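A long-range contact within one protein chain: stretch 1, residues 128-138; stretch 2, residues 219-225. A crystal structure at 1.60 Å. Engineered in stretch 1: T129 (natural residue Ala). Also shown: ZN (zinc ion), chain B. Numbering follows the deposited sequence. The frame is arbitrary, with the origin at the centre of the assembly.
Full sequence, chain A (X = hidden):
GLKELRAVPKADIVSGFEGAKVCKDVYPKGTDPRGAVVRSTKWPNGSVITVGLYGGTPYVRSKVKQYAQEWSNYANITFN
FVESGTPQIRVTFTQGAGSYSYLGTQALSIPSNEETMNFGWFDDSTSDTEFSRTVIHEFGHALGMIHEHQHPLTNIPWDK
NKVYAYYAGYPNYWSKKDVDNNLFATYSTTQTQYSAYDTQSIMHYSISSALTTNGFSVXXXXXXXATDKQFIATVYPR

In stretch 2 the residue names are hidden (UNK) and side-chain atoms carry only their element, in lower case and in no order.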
# COMPACT_ATOMS: atom_id res chain seq x y z
N ASP A 128 -6.51 3.59 -16.06
CA ASP A 128 -7.48 2.93 -15.17
C ASP A 128 -6.86 1.69 -14.52
O ASP A 128 -7.16 1.36 -13.37
CB ASP A 128 -8.78 2.64 -15.91
CG ASP A 128 -9.73 3.85 -15.92
OD1 ASP A 128 -9.56 4.82 -15.13
OD2 ASP A 128 -10.72 3.84 -16.67
N THR A 129 -6.08 0.91 -15.26
CA THR A 129 -5.52 -0.28 -14.71
C THR A 129 -4.58 0.04 -13.56
O THR A 129 -4.55 -0.66 -12.54
CB THR A 129 -4.73 -1.04 -15.76
OG1 THR A 129 -5.65 -1.49 -16.72
CG2 THR A 129 -4.13 -2.27 -15.12
N GLU A 130 -3.84 1.11 -13.69
CA GLU A 130 -2.89 1.48 -12.63
C GLU A 130 -3.63 1.97 -11.41
O GLU A 130 -3.25 1.62 -10.29
CB GLU A 130 -1.92 2.51 -13.09
CG GLU A 130 -0.93 2.95 -12.03
CD GLU A 130 -0.17 1.83 -11.37
OE1 GLU A 130 0.06 0.75 -12.02
OE2 GLU A 130 0.18 1.95 -10.15
N PHE A 131 -4.73 2.72 -11.60
CA PHE A 131 -5.52 3.11 -10.43
C PHE A 131 -6.08 1.86 -9.76
O PHE A 131 -6.02 1.70 -8.52
CB PHE A 131 -6.68 4.05 -10.71
CG PHE A 131 -6.33 5.49 -10.96
CD1 PHE A 131 -5.90 6.33 -9.91
CD2 PHE A 131 -6.55 6.06 -12.20
CE1 PHE A 131 -5.61 7.69 -10.14
CE2 PHE A 131 -6.28 7.40 -12.41
CZ PHE A 131 -5.82 8.22 -11.38
N SER A 132 -6.65 0.98 -10.55
CA SER A 132 -7.28 -0.21 -10.03
C SER A 132 -6.25 -1.06 -9.27
O SER A 132 -6.48 -1.50 -8.10
CB SER A 132 -7.90 -1.07 -11.18
OG SER A 132 -8.53 -2.25 -10.63
N ARG A 133 -5.15 -1.31 -9.87
CA ARG A 133 -4.13 -2.10 -9.22
C ARG A 133 -3.68 -1.53 -7.87
O ARG A 133 -3.65 -2.21 -6.86
CB ARG A 133 -2.90 -2.25 -10.15
CG ARG A 133 -1.74 -3.08 -9.59
CD ARG A 133 -0.54 -3.11 -10.54
NE ARG A 133 0.20 -1.88 -10.52
CZ ARG A 133 1.32 -1.66 -9.83
NH1 ARG A 133 1.86 -2.57 -9.09
NH2 ARG A 133 1.88 -0.49 -9.91
N THR A 134 -3.32 -0.28 -7.92
CA THR A 134 -2.62 0.30 -6.73
C THR A 134 -3.67 0.68 -5.62
O THR A 134 -3.43 0.43 -4.40
CB THR A 134 -1.74 1.44 -7.14
OG1 THR A 134 -0.63 0.89 -7.88
CG2 THR A 134 -1.21 2.25 -5.92
N VAL A 135 -4.86 1.15 -6.03
CA VAL A 135 -5.86 1.52 -5.04
C VAL A 135 -6.38 0.24 -4.37
O VAL A 135 -6.42 0.14 -3.12
CB VAL A 135 -7.03 2.34 -5.61
CG1 VAL A 135 -8.09 2.55 -4.57
CG2 VAL A 135 -6.47 3.65 -6.11
N ILE A 136 -6.83 -0.74 -5.15
CA ILE A 136 -7.34 -1.96 -4.54
C ILE A 136 -6.26 -2.59 -3.67
O ILE A 136 -6.57 -3.00 -2.58
CB ILE A 136 -7.87 -2.96 -5.61
CG1 ILE A 136 -8.97 -2.25 -6.41
CG2 ILE A 136 -8.38 -4.24 -4.99
CD1 ILE A 136 -9.71 -3.13 -7.37
N HIS A 137 -5.04 -2.62 -4.14
CA HIS A 137 -3.95 -3.17 -3.33
C HIS A 137 -3.77 -2.49 -1.94
O HIS A 137 -3.72 -3.14 -0.93
CB HIS A 137 -2.70 -3.09 -4.15
CG HIS A 137 -1.51 -3.69 -3.52
ND1 HIS A 137 -1.11 -4.95 -3.83
CD2 HIS A 137 -0.57 -3.19 -2.68
CE1 HIS A 137 -0.03 -5.24 -3.19
NE2 HIS A 137 0.35 -4.18 -2.54
N GLU A 138 -3.67 -1.18 -1.96
CA GLU A 138 -3.49 -0.47 -0.70
C GLU A 138 -4.64 -0.61 0.20
O GLU A 138 -4.46 -0.74 1.43
CB GLU A 138 -3.11 1.03 -0.92
CG GLU A 138 -1.74 1.29 -1.60
CD GLU A 138 -0.54 0.54 -1.01
OE1 GLU A 138 -0.54 0.17 0.16
OE2 GLU A 138 0.45 0.36 -1.82
N UNK A 219 5.60 -8.06 -11.21
CA UNK A 219 4.39 -7.31 -11.18
C UNK A 219 3.19 -7.95 -10.54
O UNK A 219 3.11 -9.13 -10.23
N UNK A 220 2.23 -7.07 -10.40
CA UNK A 220 0.97 -7.15 -9.77
C UNK A 220 -0.12 -7.36 -10.77
O UNK A 220 -0.12 -6.82 -11.81
c UNK A 220 0.34 -5.52 -7.89
o UNK A 220 -0.80 -5.70 -7.52
c UNK A 220 0.75 -5.66 -9.31
n UNK A 220 1.28 -5.05 -7.10
N UNK A 221 -1.07 -8.13 -10.40
CA UNK A 221 -2.26 -8.32 -11.13
C UNK A 221 -3.04 -6.98 -10.86
O UNK A 221 -2.71 -6.28 -9.93
c UNK A 221 -1.80 -10.71 -10.40
o UNK A 221 -1.65 -11.42 -11.36
c UNK A 221 -2.85 -9.56 -10.50
n UNK A 221 -1.02 -10.81 -9.28
N UNK A 222 -4.04 -6.62 -11.65
CA UNK A 222 -4.72 -5.33 -11.44
C UNK A 222 -6.18 -5.31 -11.01
O UNK A 222 -6.77 -4.29 -10.85
c UNK A 222 -4.46 -4.44 -12.63
o UNK A 222 -5.08 -5.01 -13.74
N UNK A 223 -6.71 -6.49 -10.79
CA UNK A 223 -8.11 -6.72 -10.38
C UNK A 223 -8.14 -7.80 -9.28
O UNK A 223 -7.13 -8.54 -9.10
c UNK A 223 -9.00 -6.16 -12.68
c UNK A 223 -8.49 -8.55 -12.06
c UNK A 223 -8.99 -7.19 -11.57
N UNK A 224 -9.25 -7.88 -8.54
CA UNK A 224 -9.43 -8.86 -7.51
C UNK A 224 -9.43 -10.29 -8.14
O UNK A 224 -10.09 -10.48 -9.18
c UNK A 224 -9.70 -7.66 -4.71
c UNK A 224 -11.99 -6.89 -5.33
c UNK A 224 -10.67 -7.37 -5.87
c UNK A 224 -10.75 -8.58 -6.77
N UNK A 225 -8.66 -11.23 -7.58
CA UNK A 225 -8.75 -12.62 -7.99
C UNK A 225 -9.92 -13.31 -7.36
O UNK A 225 -10.49 -12.90 -6.35
c UNK A 225 -7.49 -13.41 -7.70
o UNK A 225 -7.26 -13.58 -6.32
ZN ZN B . 1.64 -3.63 -0.70

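Position 219 has backbone atoms and nothing more. No side-chain atom is modelled, and nothing of the helix lies close to where a CB would sit. The residue is G219.

Position 220 carries four side-chain atoms: two carbons, the second bearing one oxygen and one nitrogen. This is a short carboxamide, one carbon from the backbone. Its CB points toward the helix and lies 3.1 Å from R133 CD, a tight approach. The residue is N220. Its amide is probably turned over in the model. As placed, ND2 lies 3.2 Å from R133 NH1, near the plane of the guanidinium, and turned back this may be a hydrogen bond. The same amide also approaches the H137 ring, which binds zinc through NE2 at 2.3 Å from ZN.

Position 221 shows the same set: two carbons, then one oxygen and one nitrogen on the second. The CA-to-CB bond points away from the helix, and the side chain stays out of contact with it. The backbone does the touching, with its O 3.4 Å from R133 CG. The residue is N221. That backbone O is buried by the contact and has no partner in the model.

Position 222 has one carbon followed by one oxygen, a small hydroxyl side chain. The oxygen lies 3.2 Å from CG2 of T129, an engineered residue. The CB is 3.7 Å from R133 CB. The residue is S222, with chi1 in p. Its backbone O accepts a hydrogen bond from S132 OG at 2.7 Å.

Position 223 has three carbons, branched at the first. There is no polar atom. The CA-to-CB bond points away from the helix, but one methyl still comes to 4.4 Å from S132 OG. The residue is V223.

Position 224 has four carbons, forked at the second. The CA-to-CB bond runs sideways, but the end of the chain comes nearer the helix. One terminal methyl is 3.7 Å from I136 CG2. The residue is L224.

Position 225 has one carbon and one oxygen. It is out of reach of the helix. The residue is S225.

The contact sets an irregular segment along one helix. R133 and S222 are the closest pair by CA, at 4.0 Å between their CA atoms. One hydrogen bond is assigned across the contact, from S132 OG to S222 O. R133 packs its aliphatic part against N220 and N221, while its NH2 forms a salt bridge with E130 OE2 at 3.0 Å. I136 and L224 add an apolar contact.

Stretch 2 219-225: GNNSVLS
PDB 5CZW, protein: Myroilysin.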